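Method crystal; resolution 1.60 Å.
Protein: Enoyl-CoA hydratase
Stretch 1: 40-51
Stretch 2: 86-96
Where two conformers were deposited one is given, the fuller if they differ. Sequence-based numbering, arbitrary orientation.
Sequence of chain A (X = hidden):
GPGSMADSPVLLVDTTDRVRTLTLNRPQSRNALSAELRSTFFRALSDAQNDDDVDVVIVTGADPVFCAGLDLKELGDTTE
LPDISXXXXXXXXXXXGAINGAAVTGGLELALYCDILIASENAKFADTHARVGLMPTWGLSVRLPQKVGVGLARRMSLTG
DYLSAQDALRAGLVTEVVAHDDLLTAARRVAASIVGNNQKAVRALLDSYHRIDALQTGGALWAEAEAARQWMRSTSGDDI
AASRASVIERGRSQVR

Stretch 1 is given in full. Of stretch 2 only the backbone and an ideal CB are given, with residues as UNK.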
# COMPACT_ATOMS: atom_id res chain seq x y z
N THR A 40 9.24 -33.36 -3.41
CA THR A 40 10.68 -33.57 -3.49
C THR A 40 11.40 -32.25 -3.84
O THR A 40 12.43 -31.91 -3.23
CB THR A 40 11.02 -34.69 -4.51
OG1 THR A 40 10.36 -35.90 -4.11
CG2 THR A 40 12.52 -34.94 -4.56
N PHE A 41 10.86 -31.52 -4.80
CA PHE A 41 11.48 -30.27 -5.24
C PHE A 41 11.48 -29.21 -4.14
O PHE A 41 12.51 -28.59 -3.83
CB PHE A 41 10.77 -29.74 -6.48
CG PHE A 41 11.29 -28.42 -6.96
CD1 PHE A 41 12.55 -28.33 -7.53
CD2 PHE A 41 10.55 -27.26 -6.77
CE1 PHE A 41 13.05 -27.09 -7.94
CE2 PHE A 41 11.05 -26.03 -7.18
CZ PHE A 41 12.31 -25.97 -7.76
N PHE A 42 10.32 -29.00 -3.54
CA PHE A 42 10.20 -27.98 -2.50
C PHE A 42 11.05 -28.33 -1.29
O PHE A 42 11.67 -27.45 -0.68
CB PHE A 42 8.73 -27.66 -2.17
CG PHE A 42 7.99 -27.00 -3.31
CD1 PHE A 42 8.45 -25.80 -3.85
CD2 PHE A 42 6.87 -27.58 -3.88
CE1 PHE A 42 7.81 -25.20 -4.93
CE2 PHE A 42 6.23 -26.96 -4.97
CZ PHE A 42 6.69 -25.76 -5.46
N ARG A 43 11.13 -29.62 -0.94
CA ARG A 43 12.02 -30.07 0.11
C ARG A 43 13.50 -29.84 -0.25
O ARG A 43 14.29 -29.43 0.58
CB ARG A 43 11.78 -31.55 0.46
CG ARG A 43 12.70 -32.10 1.54
CD ARG A 43 12.25 -33.49 1.99
NE ARG A 43 12.46 -34.45 0.89
CZ ARG A 43 11.50 -35.07 0.18
NH1 ARG A 43 10.20 -34.89 0.42
NH2 ARG A 43 11.88 -35.90 -0.79
N ALA A 44 13.86 -30.09 -1.50
CA ALA A 44 15.23 -29.88 -1.96
C ALA A 44 15.65 -28.40 -1.87
O ALA A 44 16.81 -28.10 -1.52
CB ALA A 44 15.40 -30.42 -3.41
N LEU A 45 14.73 -27.49 -2.15
CA LEU A 45 15.00 -26.06 -1.98
C LEU A 45 15.31 -25.72 -0.53
O LEU A 45 16.30 -25.03 -0.22
CB LEU A 45 13.85 -25.19 -2.52
CG LEU A 45 13.71 -25.09 -4.05
CD1 LEU A 45 12.45 -24.29 -4.40
CD2 LEU A 45 14.96 -24.50 -4.71
N SER A 46 14.49 -26.23 0.39
CA SER A 46 14.68 -26.01 1.80
C SER A 46 15.98 -26.62 2.28
O SER A 46 16.74 -26.03 3.06
CB SER A 46 13.51 -26.63 2.58
OG SER A 46 12.42 -25.76 2.47
N ASP A 47 16.28 -27.81 1.77
CA ASP A 47 17.51 -28.49 2.18
C ASP A 47 18.73 -27.69 1.70
O ASP A 47 19.72 -27.56 2.43
CB ASP A 47 17.55 -29.93 1.62
CG ASP A 47 16.67 -30.92 2.41
OD1 ASP A 47 16.19 -30.64 3.53
OD2 ASP A 47 16.48 -32.03 1.89
N ALA A 48 18.65 -27.13 0.47
CA ALA A 48 19.74 -26.32 -0.07
C ALA A 48 19.95 -25.07 0.80
O ALA A 48 21.07 -24.71 1.11
CB ALA A 48 19.45 -25.93 -1.53
N GLN A 49 18.85 -24.45 1.22
CA GLN A 49 18.93 -23.28 2.08
C GLN A 49 19.65 -23.59 3.38
O GLN A 49 20.42 -22.77 3.91
CB GLN A 49 17.53 -22.73 2.36
CG GLN A 49 17.51 -21.57 3.32
CD GLN A 49 18.22 -20.35 2.80
OE1 GLN A 49 18.21 -20.08 1.60
NE2 GLN A 49 18.78 -19.55 3.71
N ASN A 50 19.37 -24.78 3.93
CA ASN A 50 19.92 -25.20 5.22
C ASN A 50 21.33 -25.80 5.18
O ASN A 50 21.98 -25.97 6.22
CB ASN A 50 18.96 -26.20 5.89
CG ASN A 50 17.62 -25.58 6.23
OD1 ASN A 50 17.52 -24.38 6.47
ND2 ASN A 50 16.56 -26.41 6.24
N ASP A 51 21.83 -26.08 3.98
CA ASP A 51 23.07 -26.81 3.81
C ASP A 51 24.21 -25.82 3.67
O ASP A 51 24.29 -25.09 2.68
CB ASP A 51 22.99 -27.72 2.58
CG ASP A 51 24.15 -28.72 2.51
OD1 ASP A 51 25.24 -28.42 3.07
OD2 ASP A 51 23.93 -29.83 1.94
N UNK A 86 0.65 -21.94 -2.32
CA UNK A 86 2.05 -21.90 -2.72
C UNK A 86 2.95 -22.64 -1.72
O UNK A 86 2.63 -22.74 -0.54
CB UNK A 86 2.51 -20.45 -2.86
N UNK A 87 4.02 -23.22 -2.26
CA UNK A 87 4.96 -24.05 -1.50
C UNK A 87 6.43 -23.59 -1.58
O UNK A 87 7.26 -24.08 -0.84
CB UNK A 87 4.86 -25.49 -2.00
N UNK A 88 6.76 -22.66 -2.48
CA UNK A 88 8.16 -22.28 -2.65
C UNK A 88 8.60 -21.62 -1.36
O UNK A 88 7.96 -20.65 -0.93
CB UNK A 88 8.36 -21.35 -3.85
N UNK A 89 9.68 -22.13 -0.73
CA UNK A 89 10.08 -21.69 0.62
C UNK A 89 10.84 -20.36 0.66
O UNK A 89 11.33 -19.89 -0.37
CB UNK A 89 10.95 -22.77 1.26
N UNK A 90 10.89 -19.73 1.83
CA UNK A 90 11.70 -18.54 2.02
C UNK A 90 13.17 -18.95 1.93
O UNK A 90 13.61 -19.88 2.60
CB UNK A 90 11.39 -17.86 3.36
N UNK A 91 13.92 -18.25 1.10
CA UNK A 91 15.32 -18.58 0.84
C UNK A 91 16.10 -17.27 0.83
O UNK A 91 15.60 -16.24 0.37
CB UNK A 91 15.49 -19.34 -0.48
N UNK A 92 17.34 -17.32 1.29
CA UNK A 92 18.26 -16.19 1.16
C UNK A 92 19.38 -16.50 0.20
O UNK A 92 20.16 -15.60 -0.13
CB UNK A 92 18.84 -15.81 2.52
N UNK A 93 19.49 -17.76 -0.25
CA UNK A 93 20.49 -18.14 -1.27
C UNK A 93 19.87 -17.97 -2.67
O UNK A 93 18.75 -18.38 -2.90
CB UNK A 93 20.96 -19.58 -1.06
N UNK A 94 20.64 -17.43 -3.62
CA UNK A 94 20.08 -17.20 -4.92
C UNK A 94 19.70 -18.46 -5.69
O UNK A 94 20.41 -19.44 -5.64
CB UNK A 94 21.08 -16.38 -5.75
N UNK A 95 18.59 -18.38 -6.41
CA UNK A 95 18.08 -19.44 -7.27
C UNK A 95 18.06 -18.95 -8.72
O UNK A 95 17.39 -17.98 -9.04
CB UNK A 95 16.68 -19.88 -6.82
N UNK A 96 18.84 -19.61 -9.56
CA UNK A 96 18.97 -19.32 -10.99
C UNK A 96 18.17 -20.37 -11.73
O UNK A 96 18.37 -21.57 -11.53
CB UNK A 96 20.43 -19.31 -11.44

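Position 86 has phi/psi of -70/149 and a CA-to-CB bond running sideways to the helix, with nothing of stretch 1 within 5.5 Å of the ideal CB. Almost any residue fits, proline included; it is Pro-86, which makes no contact.

At position 87 CA-to-CB points toward the helix, and the ideal CB lies 3.5 Å from Phe-42 CD2, a tight approach that favours a slim CB methylene and a chain able to turn aside. Several long, flexible residues would serve. The residue is Lys-87: its CB sits 3.5 Å from the centroid of the Phe-42 ring, 16° off the normal, a CH-pi contact over one face, while the end of the side chain leads away.

Position 88 points sideways, its ideal CB 4.0 Å from Phe-42 CE1 and 5.1 Å from Leu-45 CD1. Stretch 1 offers apolar surface from Phe-41, Phe-42 and Leu-45, so a large aliphatic or aromatic residue suits. Trp-88 (chi1 t) lays its six-membered ring against Leu-45, whose CD1 stands 3.6 Å from that ring's centroid, 8° off the normal. Phe-41 directs its edge toward the indole face in an offset edge-to-face pair, with planes at 64° and Phe-41 CE2 to Trp-88 CZ3 at 3.7 Å.

Position 89 points toward the helix, with its ideal CB 3.5 Å from Ser-46 OG and 5.3 Å from Leu-45 CB. A compact residue is indicated, and phi of -80° admits proline as well as alanine, serine or valine. Pro-89 places CG 3.8 Å from Leu-45 CB and CD 4.2 Å from Phe-42 CD1.

Position 90 points away and could hold many polar residues; Asp-90 is deposited.

At position 91 CA-to-CB is sideways and phi of -137° argues against proline. The ideal CB is 3.5 Å from Gln-49 OE1, while the apolar flank of Leu-45 is within reach of a long chain: leucine, isoleucine or methionine. Met-91 brings SD to 4.0 Å from Leu-45 CB, and its CE approaches Leu-45 O at 3.7 Å.

Position 92 also points sideways. Its backbone N donates to Gln-49 OE1 (2.9 Å, 148°) whatever the side chain, proline excepted, but the ideal CB lies 3.9 Å from Gln-49 NE2, a donor that calls for a short acceptor such as serine, threonine, asparagine or aspartate. Thr-92 (chi1 p) accepts at OG1 from Gln-49 NE2, 3.0 Å and 167°.

Position 93 points toward the helix, and its N also donates to Gln-49 OE1 (3.2 Å, 155°). Farther out, carbonyls at the helix end offer acceptors, favouring lysine or arginine. Lys-93, extended beyond chi1 (m) with chi2 to chi4 all t, donates from NZ to Ala-48 O (2.9 Å) and Gln-49 O (3.0 Å); Asp-51 O is 2.7 Å from NZ.

Position 94 points away, and phi of -66° allows Pro-94.

Position 95 begins a strand and points toward Leu-45 CD2, 5.4 Å from the ideal CB, inviting a modest aliphatic. Val-95 CG2 reaches 4.5 Å from Leu-45 CD2.

Position 96 is out of reach; its strand angles suit Ile-96.

Stretch 2 86-96: PKWPDMTKPVI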
# COMPACT_ATOMS: atom_id res chain seq x y z
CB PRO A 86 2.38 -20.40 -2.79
CG PRO A 86 1.39 -19.76 -1.90
CD PRO A 86 0.16 -20.59 -1.94
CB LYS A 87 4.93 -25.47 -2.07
CG LYS A 87 3.56 -26.17 -1.97
CD LYS A 87 3.20 -26.53 -0.57
CE LYS A 87 1.82 -27.18 -0.54
NZ LYS A 87 1.32 -27.34 0.84
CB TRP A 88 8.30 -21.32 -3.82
CG TRP A 88 9.71 -20.99 -4.21
CD1 TRP A 88 10.59 -20.20 -3.51
CD2 TRP A 88 10.38 -21.40 -5.39
NE1 TRP A 88 11.78 -20.10 -4.19
CE2 TRP A 88 11.67 -20.82 -5.35
CE3 TRP A 88 10.02 -22.16 -6.51
CZ2 TRP A 88 12.59 -21.00 -6.39
CZ3 TRP A 88 10.91 -22.34 -7.51
CH2 TRP A 88 12.19 -21.75 -7.47
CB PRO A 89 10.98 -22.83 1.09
CG PRO A 89 11.61 -23.31 -0.17
CD PRO A 89 10.51 -23.25 -1.19
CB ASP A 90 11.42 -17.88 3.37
CG ASP A 90 12.19 -16.58 3.55
OD1 ASP A 90 12.34 -15.82 2.58
OD2 ASP A 90 12.60 -16.29 4.70
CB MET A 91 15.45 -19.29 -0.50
CG MET A 91 14.83 -20.68 -0.51
SD MET A 91 15.07 -21.44 -2.11
CE MET A 91 16.83 -21.83 -2.04
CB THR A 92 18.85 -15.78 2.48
OG1 THR A 92 19.69 -16.83 3.00
CG2 THR A 92 17.73 -15.42 3.49
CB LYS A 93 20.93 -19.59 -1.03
CG LYS A 93 21.60 -19.79 0.33
CD LYS A 93 22.08 -21.18 0.54
CE LYS A 93 22.60 -21.35 1.95
NZ LYS A 93 22.93 -22.78 2.22
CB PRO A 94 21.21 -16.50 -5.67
CG PRO A 94 22.14 -16.02 -4.68
CD PRO A 94 21.97 -16.84 -3.46
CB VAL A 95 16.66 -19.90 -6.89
CG1 VAL A 95 16.17 -21.01 -7.84
CG2 VAL A 95 16.65 -20.44 -5.44
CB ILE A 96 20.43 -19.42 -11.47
CG1 ILE A 96 21.29 -18.37 -10.81
CG2 ILE A 96 20.48 -19.29 -13.06
CD1 ILE A 96 22.81 -18.68 -10.87
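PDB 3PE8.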